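PDB 2P0S: ABC transporter, permease protein, putative from Porphyromonas gingivalis, which probably forms part of an ABC-type transporter, this chain being one domain of a longer membrane permease protein. Local coordinates for residues A[23-26]-A[32-35]; A[61-64]-A[68-71]; A[94-99]-A[113-118]. One frame throughout, in Å; residues are numbered along the deposited sequence.

Contact 1. Residues A[23-26]-A[32-35]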
ATOM      1  N   GLN A  23      10.984  -7.134 -12.347  1.00 19.89           N
ATOM      2  CA  GLN A  23      12.085  -6.260 -11.821  1.00 22.59           C
ATOM      3  C   GLN A  23      11.481  -5.312 -10.785  1.00 20.66           C
ATOM      4  O   GLN A  23      12.205  -4.796  -9.930  1.00 23.98           O
ATOM      5  CB  GLN A  23      12.785  -5.521 -12.986  1.00 22.35           C
ATOM      6  CG  GLN A  23      11.739  -4.558 -13.743  1.00 25.29           C
ATOM      7  CD  GLN A  23      12.336  -3.614 -14.767  1.00 29.57           C
ATOM      8  OE1 GLN A  23      13.465  -3.115 -14.581  1.00 36.40           O
ATOM      9  NE2 GLN A  23      11.590  -3.373 -15.910  1.00 31.90           N
ATOM     10  N   LEU A  24      10.150  -4.983 -10.903  1.00 19.31           N
ATOM     11  CA  LEU A  24       9.503  -4.083 -10.002  1.00 19.77           C
ATOM     12  C   LEU A  24       9.305  -4.581  -8.595  1.00 22.11           C
ATOM     13  O   LEU A  24       8.981  -3.761  -7.682  1.00 22.86           O
ATOM     14  CB  LEU A  24       8.115  -3.679 -10.530  1.00 19.27           C
ATOM     15  CG  LEU A  24       8.192  -3.060 -11.904  1.00 21.52           C
ATOM     16  CD1 LEU A  24       6.725  -2.741 -12.373  1.00 22.38           C
ATOM     17  CD2 LEU A  24       8.998  -1.814 -11.823  1.00 24.07           C
ATOM     18  N   PHE A  25       9.516  -5.893  -8.403  1.00 21.20           N
ATOM     19  CA  PHE A  25       9.153  -6.541  -7.124  1.00 21.29           C
ATOM     20  C   PHE A  25      10.372  -7.046  -6.453  1.00 25.21           C
ATOM     21  O   PHE A  25      10.231  -7.632  -5.404  1.00 27.14           O
ATOM     22  CB  PHE A  25       8.115  -7.673  -7.424  1.00 21.31           C
ATOM     23  CG  PHE A  25       6.796  -7.136  -7.963  1.00 21.13           C
ATOM     24  CD1 PHE A  25       5.833  -6.545  -7.105  1.00 20.02           C
ATOM     25  CD2 PHE A  25       6.637  -7.097  -9.334  1.00 19.19           C
ATOM     26  CE1 PHE A  25       4.622  -6.037  -7.588  1.00 22.76           C
ATOM     27  CE2 PHE A  25       5.466  -6.580  -9.896  1.00 21.35           C
ATOM     28  CZ  PHE A  25       4.445  -6.088  -9.031  1.00 21.46           C
ATOM     29  N   LYS A  26      11.565  -6.692  -6.936  1.00 24.55           N
ATOM     30  CA  LYS A  26      12.776  -7.344  -6.324  1.00 30.08           C
ATOM     31  C   LYS A  26      13.066  -6.745  -4.931  1.00 32.18           C
ATOM     32  O   LYS A  26      13.636  -7.472  -4.050  1.00 32.15           O
ATOM     33  CB  LYS A  26      14.011  -7.175  -7.215  1.00 32.06           C
ATOM     34  CG  LYS A  26      13.869  -7.658  -8.665  1.00 36.82           C
ATOM     35  CD  LYS A  26      14.524  -9.007  -8.825  1.00 42.25           C
ATOM     36  CE  LYS A  26      13.794  -9.874  -9.851  1.00 43.48           C
ATOM     37  NZ  LYS A  26      13.938  -9.314 -11.252  1.00 42.37           N
ATOM     38  N   ARG A  32       6.886 -11.853  -0.284  0.50 22.46           N
ATOM     39  CA  ARG A  32       8.054 -12.567  -0.719  0.50 22.56           C
ATOM     40  C   ARG A  32       7.885 -12.972  -2.212  0.50 21.39           C
ATOM     41  O   ARG A  32       7.298 -14.024  -2.519  0.50 21.25           O
ATOM     42  CB  ARG A  32       8.266 -13.788   0.217  0.50 24.32           C
ATOM     43  CG  ARG A  32       9.609 -14.308   0.077  0.50 23.40           C
ATOM     44  CD  ARG A  32       9.764 -15.736   0.732  0.50 26.25           C
ATOM     45  NE  ARG A  32      10.762 -16.434  -0.060  0.50 29.74           N
ATOM     46  CZ  ARG A  32      10.651 -17.649  -0.610  0.50 29.82           C
ATOM     47  NH1 ARG A  32      11.670 -18.134  -1.345  0.50 23.86           N
ATOM     48  NH2 ARG A  32       9.535 -18.371  -0.463  0.50 29.66           N
ATOM     49  N   PHE A  33       8.412 -12.165  -3.140  1.00 19.89           N
ATOM     50  CA  PHE A  33       8.191 -12.485  -4.518  1.00 21.87           C
ATOM     51  C   PHE A  33       9.224 -13.427  -5.108  1.00 21.73           C
ATOM     52  O   PHE A  33      10.477 -13.220  -4.906  1.00 26.17           O
ATOM     53  CB  PHE A  33       8.150 -11.154  -5.344  1.00 18.28           C
ATOM     54  CG  PHE A  33       6.919 -10.328  -5.040  1.00 21.88           C
ATOM     55  CD1 PHE A  33       5.701 -10.622  -5.726  1.00 21.04           C
ATOM     56  CD2 PHE A  33       6.930  -9.244  -4.179  1.00 24.50           C
ATOM     57  CE1 PHE A  33       4.565  -9.925  -5.449  1.00 19.51           C
ATOM     58  CE2 PHE A  33       5.743  -8.468  -3.904  1.00 24.05           C
ATOM     59  CZ  PHE A  33       4.539  -8.780  -4.587  1.00 20.57           C
ATOM     60  N   VAL A  34       8.768 -14.404  -5.892  1.00 21.52           N
ATOM     61  CA  VAL A  34       9.655 -15.284  -6.613  1.00 21.56           C
ATOM     62  C   VAL A  34       9.296 -15.504  -8.021  1.00 21.92           C
ATOM     63  O   VAL A  34       8.166 -15.160  -8.375  1.00 21.68           O
ATOM     64  CB  VAL A  34       9.735 -16.689  -5.895  1.00 21.68           C
ATOM     65  CG1 VAL A  34      10.010 -16.508  -4.415  1.00 27.26           C
ATOM     66  CG2 VAL A  34       8.380 -17.433  -6.033  1.00 23.54           C
ATOM     67  N   HIS A  35      10.167 -16.065  -8.850  1.00 23.15           N
ATOM     68  CA  HIS A  35       9.886 -16.281 -10.303  1.00 22.56           C
ATOM     69  C   HIS A  35       9.045 -17.491 -10.378  1.00 23.41           C
ATOM     70  O   HIS A  35       9.435 -18.595  -9.785  1.00 22.16           O
ATOM     71  CB  HIS A  35      11.230 -16.565 -11.002  1.00 23.25           C
ATOM     72  CG  HIS A  35      11.098 -16.826 -12.443  1.00 24.05           C
ATOM     73  ND1 HIS A  35      10.663 -15.828 -13.315  1.00 26.58           N
ATOM     74  CD2 HIS A  35      11.273 -17.936 -13.184  1.00 25.14           C
ATOM     75  CE1 HIS A  35      10.612 -16.320 -14.529  1.00 26.05           C
ATOM     76  NE2 HIS A  35      10.956 -17.603 -14.488  1.00 27.61           N
TER
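F33 and F25 are the two residues that touch here, ring against ring. Strand 32-35 opens with R32. Its backbone pairs with I12 of strand 11-16 and with K10 just before it, and its side chain points away from residues 23-26. F33 comes next and its side chain turns the other way, toward the loop. Its chi1 of -69° sets CG anti to the carbonyl carbon and beside the backbone N, and F25 has nearly the same first torsion. The two rings meet obliquely, with centroids 4.7 Å apart and planes at 45°. This is neither a parallel stack nor an edge-to-face pair. CD1 of F25 lies over one face of the F33 ring, toward its rim, and is 3.6 Å from CZ of F33. CB of F25 makes a CH-pi contact with the same ring, 4.0 Å from the F33 centroid and 23° off the ring normal. I12 and I14 of strand 11-16 and I86 of helix 80-100 also touch F33. After F33, V34 carries on the backbone pairing with I12 and I14. The fold here is a mixed sheet, and 11-16 and 32-35 are parallel neighbours in it. The loop that joins them packs against one face of the sheet together with helix 80-100.

Contact 2. Residues A[61-64]-A[68-71]. With MG (magnesium ion), chain C.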
ATOM      1  N   GLN A  61       0.017  -9.923 -20.810  1.00 20.31           N
ATOM      2  CA  GLN A  61       0.231  -9.027 -21.932  1.00 23.90           C
ATOM      3  C   GLN A  61       0.761  -7.710 -21.361  1.00 20.67           C
ATOM      4  O   GLN A  61       0.676  -7.453 -20.139  1.00 19.38           O
ATOM      5  CB  GLN A  61      -1.095  -8.772 -22.677  1.00 24.03           C
ATOM      6  CG  GLN A  61      -0.903  -7.957 -23.949  1.00 28.76           C
ATOM      7  CD  GLN A  61      -2.117  -7.965 -24.890  1.00 29.97           C
ATOM      8  OE1 GLN A  61      -2.997  -8.879 -24.782  1.00 35.36           O
ATOM      9  NE2 GLN A  61      -2.235  -6.899 -25.796  1.00 34.95           N
ATOM     10  N   ASP A  62       1.446  -6.953 -22.233  1.00 19.74           N
ATOM     11  CA  ASP A  62       1.891  -5.604 -21.909  1.00 18.90           C
ATOM     12  C   ASP A  62       0.656  -4.843 -21.399  1.00 20.61           C
ATOM     13  O   ASP A  62      -0.357  -4.835 -22.141  1.00 21.32           O
ATOM     14  CB  ASP A  62       2.454  -4.943 -23.198  1.00 21.64           C
ATOM     15  CG  ASP A  62       3.064  -3.575 -22.905  1.00 24.16           C
ATOM     16  OD1 ASP A  62       2.461  -2.818 -22.122  1.00 25.40           O
ATOM     17  OD2 ASP A  62       4.218  -3.314 -23.348  1.00 28.49           O
ATOM     18  N   LEU A  63       0.750  -4.253 -20.202  1.00 20.25           N
ATOM     19  CA  LEU A  63      -0.416  -3.689 -19.458  1.00 19.24           C
ATOM     20  C   LEU A  63      -0.763  -2.341 -19.977  1.00 24.37           C
ATOM     21  O   LEU A  63      -1.884  -1.846 -19.665  1.00 23.85           O
ATOM     22  CB  LEU A  63      -0.177  -3.636 -17.921  1.00 19.17           C
ATOM     23  CG  LEU A  63       0.054  -5.054 -17.398  1.00 18.80           C
ATOM     24  CD1 LEU A  63       0.339  -5.005 -15.903  1.00 19.89           C
ATOM     25  CD2 LEU A  63      -1.277  -5.936 -17.533  1.00 21.70           C
ATOM     26  N   LEU A  64       0.120  -1.847 -20.843  1.00 23.93           N
ATOM     27  CA  LEU A  64      -0.270  -0.623 -21.569  1.00 26.91           C
ATOM     28  C   LEU A  64      -1.171  -0.909 -22.720  1.00 27.26           C
ATOM     29  O   LEU A  64      -1.958   0.038 -23.116  1.00 30.49           O
ATOM     30  CB  LEU A  64       0.971   0.183 -21.993  1.00 28.57           C
ATOM     31  CG  LEU A  64       1.715   1.057 -20.962  1.00 26.70           C
ATOM     32  CD1 LEU A  64       2.764   2.073 -21.495  1.00 32.11           C
ATOM     33  CD2 LEU A  64       0.746   1.813 -20.085  1.00 28.38           C
ATOM     34  N   ASN A  68      -6.098  -5.109 -18.509  1.00 25.02           N
ATOM     35  CA  ASN A  68      -6.878  -6.168 -17.833  1.00 25.39           C
ATOM     36  C   ASN A  68      -6.208  -7.510 -17.814  1.00 23.94           C
ATOM     37  O   ASN A  68      -6.773  -8.398 -17.219  1.00 24.66           O
ATOM     38  CB  ASN A  68      -8.250  -6.361 -18.491  1.00 26.80           C
ATOM     39  CG  ASN A  68      -9.107  -5.095 -18.398  1.00 32.72           C
ATOM     40  OD1 ASN A  68      -9.223  -4.483 -17.321  1.00 37.19           O
ATOM     41  ND2 ASN A  68      -9.685  -4.659 -19.558  1.00 37.93           N
ATOM     42  N   ALA A  69      -5.006  -7.637 -18.425  1.00 22.75           N
ATOM     43  CA  ALA A  69      -4.420  -8.875 -18.817  1.00 19.70           C
ATOM     44  C   ALA A  69      -3.542  -9.248 -17.572  1.00 17.60           C
ATOM     45  O   ALA A  69      -2.344  -9.548 -17.721  1.00 19.93           O
ATOM     46  CB  ALA A  69      -3.572  -8.723 -20.046  1.00 21.01           C
ATOM     47  N   VAL A  70      -4.131  -9.100 -16.410  1.00 18.26           N
ATOM     48  CA  VAL A  70      -3.351  -9.449 -15.126  1.00 16.98           C
ATOM     49  C   VAL A  70      -4.373  -9.922 -14.097  1.00 19.33           C
ATOM     50  O   VAL A  70      -5.534  -9.529 -14.042  1.00 17.02           O
ATOM     51  CB  VAL A  70      -2.558  -8.229 -14.595  1.00 17.91           C
ATOM     52  CG1 VAL A  70      -3.407  -6.907 -14.469  1.00 19.47           C
ATOM     53  CG2 VAL A  70      -1.861  -8.431 -13.324  1.00 15.80           C
ATOM     54  N   ALA A  71      -3.943 -10.821 -13.166  1.00 15.44           N
ATOM     55  CA  ALA A  71      -4.839 -11.296 -12.173  1.00 18.67           C
ATOM     56  C   ALA A  71      -3.934 -11.948 -11.115  1.00 15.62           C
ATOM     57  O   ALA A  71      -2.746 -12.280 -11.442  1.00 18.30           O
ATOM     58  CB  ALA A  71      -5.735 -12.460 -12.745  1.00 17.14           C
TER
HETATM   59 MG    MG C 401       5.630  -4.140 -24.479  1.00 31.34          MG
HETATM   60  O   HOH W   1       5.667  -2.367 -25.657  1.00 35.02           O
HETATM   61  O   HOH W   2       7.144  -3.220 -23.366  1.00 31.19           O
HETATM   62  O   HOH W   3       7.080  -4.949 -25.942  1.00 31.70           O
HETATM   63  O   HOH W   4       4.356  -5.017 -25.858  1.00 32.37           O
HETATM   64  O   HOH W   5       5.777  -6.117 -23.439  1.00 29.27           O
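Q61 CB and A69 CB touch at 3.6 Å. Next to Q61, both oxygens of the flat D62 carboxylate are engaged. OD2 binds the magnesium ion at 2.0 Å. OD1 accepts the backbone N-H of L64 at 2.8 Å, nearly along the C-O axis, which makes an Asx turn. Each oxygen has its own partner, which should limit rotation of the group. The contact closes the loop of a beta hairpin between strands 55-59 and 70-74. D62 points away from strand 70-74. Five waters complete an octahedral shell around the metal, and D62 is its one protein ligand among the six. L63 bridges to the strand instead. Its CD2 meets CG1 of V70 at 3.9 Å, the two side chains crossing at about a right angle. A69 is the centre of an inverse gamma turn, closed by a weak bond from V70 N to N68 O. L63 also packs on L118 of the second subunit, and A71 continues the sheet into that subunit. The methyl of A69 lies 3.9 Å from the backbone N of Q61, a buried atom with no partner in the model.

Contact 3. Residues A[94-99]-A[113-118]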
ATOM      1  N   LEU A  94       3.816   2.008 -14.958  1.00 18.65           N
ATOM      2  CA  LEU A  94       3.219   2.234 -16.307  1.00 17.22           C
ATOM      3  C   LEU A  94       3.012   3.710 -16.511  1.00 18.24           C
ATOM      4  O   LEU A  94       3.209   4.156 -17.653  1.00 19.20           O
ATOM      5  CB  LEU A  94       1.847   1.502 -16.449  1.00 16.86           C
ATOM      6  CG  LEU A  94       2.070  -0.043 -16.285  1.00 15.30           C
ATOM      7  CD1 LEU A  94       0.633  -0.616 -15.967  1.00 19.53           C
ATOM      8  CD2 LEU A  94       2.566  -0.600 -17.591  1.00 19.57           C
ATOM      9  N   SER A  95       2.556   4.393 -15.450  1.00 19.46           N
ATOM     10  CA  SER A  95       2.384   5.881 -15.533  1.00 19.89           C
ATOM     11  C   SER A  95       3.719   6.567 -15.886  1.00 20.00           C
ATOM     12  O   SER A  95       3.892   7.333 -16.864  1.00 20.62           O
ATOM     13  CB  SER A  95       1.862   6.392 -14.229  1.00 22.79           C
ATOM     14  OG  SER A  95       0.515   5.857 -14.055  1.00 29.60           O
ATOM     15  N   ASP A  96       4.733   6.208 -15.115  1.00 19.29           N
ATOM     16  CA  ASP A  96       6.045   6.757 -15.364  1.00 20.79           C
ATOM     17  C   ASP A  96       6.621   6.438 -16.754  1.00 19.51           C
ATOM     18  O   ASP A  96       7.415   7.273 -17.295  1.00 21.19           O
ATOM     19  CB  ASP A  96       7.058   6.195 -14.313  1.00 20.46           C
ATOM     20  CG  ASP A  96       6.921   6.831 -12.959  1.00 25.35           C
ATOM     21  OD1 ASP A  96       6.100   7.765 -12.760  1.00 31.33           O
ATOM     22  OD2 ASP A  96       7.664   6.376 -12.035  1.00 30.90           O
ATOM     23  N   LYS A  97       6.364   5.212 -17.272  1.00 18.90           N
ATOM     24  CA  LYS A  97       6.826   4.859 -18.573  1.00 19.74           C
ATOM     25  C   LYS A  97       6.149   5.785 -19.583  1.00 22.42           C
ATOM     26  O   LYS A  97       6.819   6.223 -20.532  1.00 22.99           O
ATOM     27  CB  LYS A  97       6.464   3.422 -18.875  1.00 22.39           C
ATOM     28  CG  LYS A  97       6.915   2.957 -20.194  1.00 22.70           C
ATOM     29  CD  LYS A  97       6.967   1.387 -20.248  1.00 26.07           C
ATOM     30  CE  LYS A  97       7.595   0.898 -21.543  1.00 27.89           C
ATOM     31  NZ  LYS A  97       7.284  -0.573 -21.682  1.00 29.72           N
ATOM     32  N   LYS A  98       4.853   6.010 -19.421  1.00 20.43           N
ATOM     33  CA  LYS A  98       4.162   6.913 -20.385  1.00 22.10           C
ATOM     34  C   LYS A  98       4.660   8.335 -20.238  1.00 21.85           C
ATOM     35  O   LYS A  98       4.904   9.029 -21.222  1.00 23.27           O
ATOM     36  CB  LYS A  98       2.669   6.916 -20.153  1.00 22.59           C
ATOM     37  CG  LYS A  98       1.950   5.652 -20.640  1.00 28.80           C
ATOM     38  CD  LYS A  98       0.458   5.730 -20.296  1.00 37.19           C
ATOM     39  CE  LYS A  98      -0.350   6.101 -21.517  1.00 41.12           C
ATOM     40  NZ  LYS A  98      -1.577   5.187 -21.404  1.00 46.29           N
ATOM     41  N   ILE A  99       4.812   8.817 -19.018  1.00 18.57           N
ATOM     42  CA  ILE A  99       5.348  10.203 -18.796  1.00 20.07           C
ATOM     43  C   ILE A  99       6.707  10.330 -19.486  1.00 18.66           C
ATOM     44  O   ILE A  99       7.005  11.332 -20.203  1.00 21.17           O
ATOM     45  CB  ILE A  99       5.502  10.568 -17.293  1.00 20.11           C
ATOM     46  CG1 ILE A  99       4.098  10.629 -16.611  1.00 21.32           C
ATOM     47  CG2 ILE A  99       6.179  11.986 -17.140  1.00 18.40           C
ATOM     48  CD1 ILE A  99       4.185  10.503 -15.029  1.00 21.13           C
ATOM     49  N   ASP A 113      13.429  11.790  -8.787  1.00 21.06           N
ATOM     50  CA  ASP A 113      13.586  12.795  -7.784  1.00 21.27           C
ATOM     51  C   ASP A 113      12.281  13.231  -7.248  1.00 20.67           C
ATOM     52  O   ASP A 113      12.290  13.859  -6.164  1.00 24.29           O
ATOM     53  CB  ASP A 113      14.484  13.959  -8.253  1.00 22.10           C
ATOM     54  CG  ASP A 113      14.912  14.955  -7.114  1.00 22.51           C
ATOM     55  OD1 ASP A 113      15.554  14.559  -6.057  1.00 28.78           O
ATOM     56  OD2 ASP A 113      14.689  16.216  -7.328  1.00 27.88           O
ATOM     57  N   SER A 114      11.178  12.949  -7.965  1.00 17.23           N
ATOM     58  CA  SER A 114       9.885  13.457  -7.496  1.00 18.79           C
ATOM     59  C   SER A 114       9.172  12.471  -6.645  1.00 19.37           C
ATOM     60  O   SER A 114       8.127  12.792  -6.086  1.00 20.87           O
ATOM     61  CB  SER A 114       8.965  13.822  -8.667  1.00 17.16           C
ATOM     62  OG  SER A 114       9.587  14.827  -9.515  1.00 22.23           O
ATOM     63  N   LYS A 115       9.775  11.242  -6.412  1.00 19.54           N
ATOM     64  CA  LYS A 115       9.084  10.250  -5.615  1.00 20.50           C
ATOM     65  C   LYS A 115       9.261  10.637  -4.180  1.00 21.30           C
ATOM     66  O   LYS A 115      10.363  11.013  -3.739  1.00 22.67           O
ATOM     67  CB  LYS A 115       9.761   8.902  -5.770  1.00 18.14           C
ATOM     68  CG  LYS A 115       9.686   8.405  -7.185  1.00 22.14           C
ATOM     69  CD  LYS A 115       8.288   8.269  -7.641  1.00 28.57           C
ATOM     70  CE  LYS A 115       8.305   7.582  -9.045  1.00 33.85           C
ATOM     71  NZ  LYS A 115       7.280   8.181  -9.854  1.00 35.38           N
ATOM     72  N   ILE A 116       8.155  10.509  -3.466  1.00 20.58           N
ATOM     73  CA  ILE A 116       8.110  10.749  -2.046  1.00 19.26           C
ATOM     74  C   ILE A 116       7.923   9.376  -1.405  1.00 21.67           C
ATOM     75  O   ILE A 116       7.043   8.624  -1.824  1.00 20.68           O
ATOM     76  CB  ILE A 116       6.913  11.670  -1.685  1.00 21.78           C
ATOM     77  CG1 ILE A 116       7.062  13.065  -2.312  1.00 20.90           C
ATOM     78  CG2 ILE A 116       6.726  11.642  -0.133  1.00 18.31           C
ATOM     79  CD1 ILE A 116       8.095  13.932  -1.746  1.00 20.87           C
ATOM     80  N   GLU A 117       8.762   9.076  -0.396  1.00 23.11           N
ATOM     81  CA  GLU A 117       8.620   7.772   0.298  1.00 24.63           C
ATOM     82  C   GLU A 117       8.419   8.095   1.763  1.00 25.72           C
ATOM     83  O   GLU A 117       9.411   8.326   2.482  1.00 27.66           O
ATOM     84  CB  GLU A 117       9.856   6.948   0.097  1.00 27.70           C
ATOM     85  CG  GLU A 117      10.017   6.397  -1.256  1.00 36.07           C
ATOM     86  CD  GLU A 117       9.401   5.006  -1.400  1.00 47.08           C
ATOM     87  OE1 GLU A 117       8.149   4.873  -1.251  1.00 52.43           O
ATOM     88  OE2 GLU A 117      10.179   4.037  -1.679  1.00 51.75           O
ATOM     89  N   LEU A 118       7.149   8.194   2.201  1.00 24.73           N
ATOM     90  CA  LEU A 118       6.842   8.629   3.542  1.00 26.67           C
ATOM     91  C   LEU A 118       6.555   7.354   4.276  1.00 27.04           C
ATOM     92  O   LEU A 118       5.701   6.615   3.880  1.00 31.64           O
ATOM     93  CB  LEU A 118       5.605   9.520   3.486  1.00 26.71           C
ATOM     94  CG  LEU A 118       5.727  10.464   4.660  1.00 32.55           C
ATOM     95  CD1 LEU A 118       4.981  11.652   4.385  1.00 36.87           C
ATOM     96  CD2 LEU A 118       5.171   9.840   5.944  1.00 34.68           C
TER
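The carboxylate of D96 holds the ammonium group of K115 in a salt bridge. NZ of K115 donates to D96 OD2 at 2.9 Å, and OD2 accepts with its syn lone pair. A second, weak bond runs from K115 NZ to D96 OD1 at 3.2 Å. The lysine thus spans both oxygens but leans to OD2, and CE of K115 is also close to D96 OD2, at 3.3 Å. The two side chains approach from opposite directions. D96 points toward residues 113-118 from its helix. The CA atoms of D96 and K115 are 10.8 Å apart. The bends of the lysine chain at chi2 (-59°) and chi4 (-142°) steer NZ onto the carboxylate. The pair lies at the surface, with K115 exposed. It links helix 80-100 to the residues that follow helix 107-114, so it spans a helix-loop-helix unit. Within this unit, D96 touches L111, and I99 packs on I107 and L111. Beyond K115 the chain runs extended along the second subunit, where I116 N is hydrogen-bonded to S95 OG and L118 N to S91 OG of that subunit. The I116-S95 bond is reciprocal, made also from I116 N of the second subunit to S95 OG here, which is consistent with a dimer that exchanges its C-terminal arms. The salt bridge sits where the arm leaves its own helices.

In the fold
From the N terminus the chain runs through strand 11-16, and contact 1 then closes the loop that leads to strand 32-35. Helix 40-51 and strand 55-59 follow. Contact 2 closes the next loop, before strand 70-74. Contact 3 comes last and joins helix 80-100 to the residues that follow helix 107-114. The three lie in series, and none nests or crosses another. Contacts 1 and 2 reach opposite outer strands of one sheet, their centres about 17 Å apart. Contacts 2 and 3 touch: L63 CB meets L94 CD1 at 3.7 Å. Helix 80-100 links all three, and the second subunit reaches contacts 2 and 3.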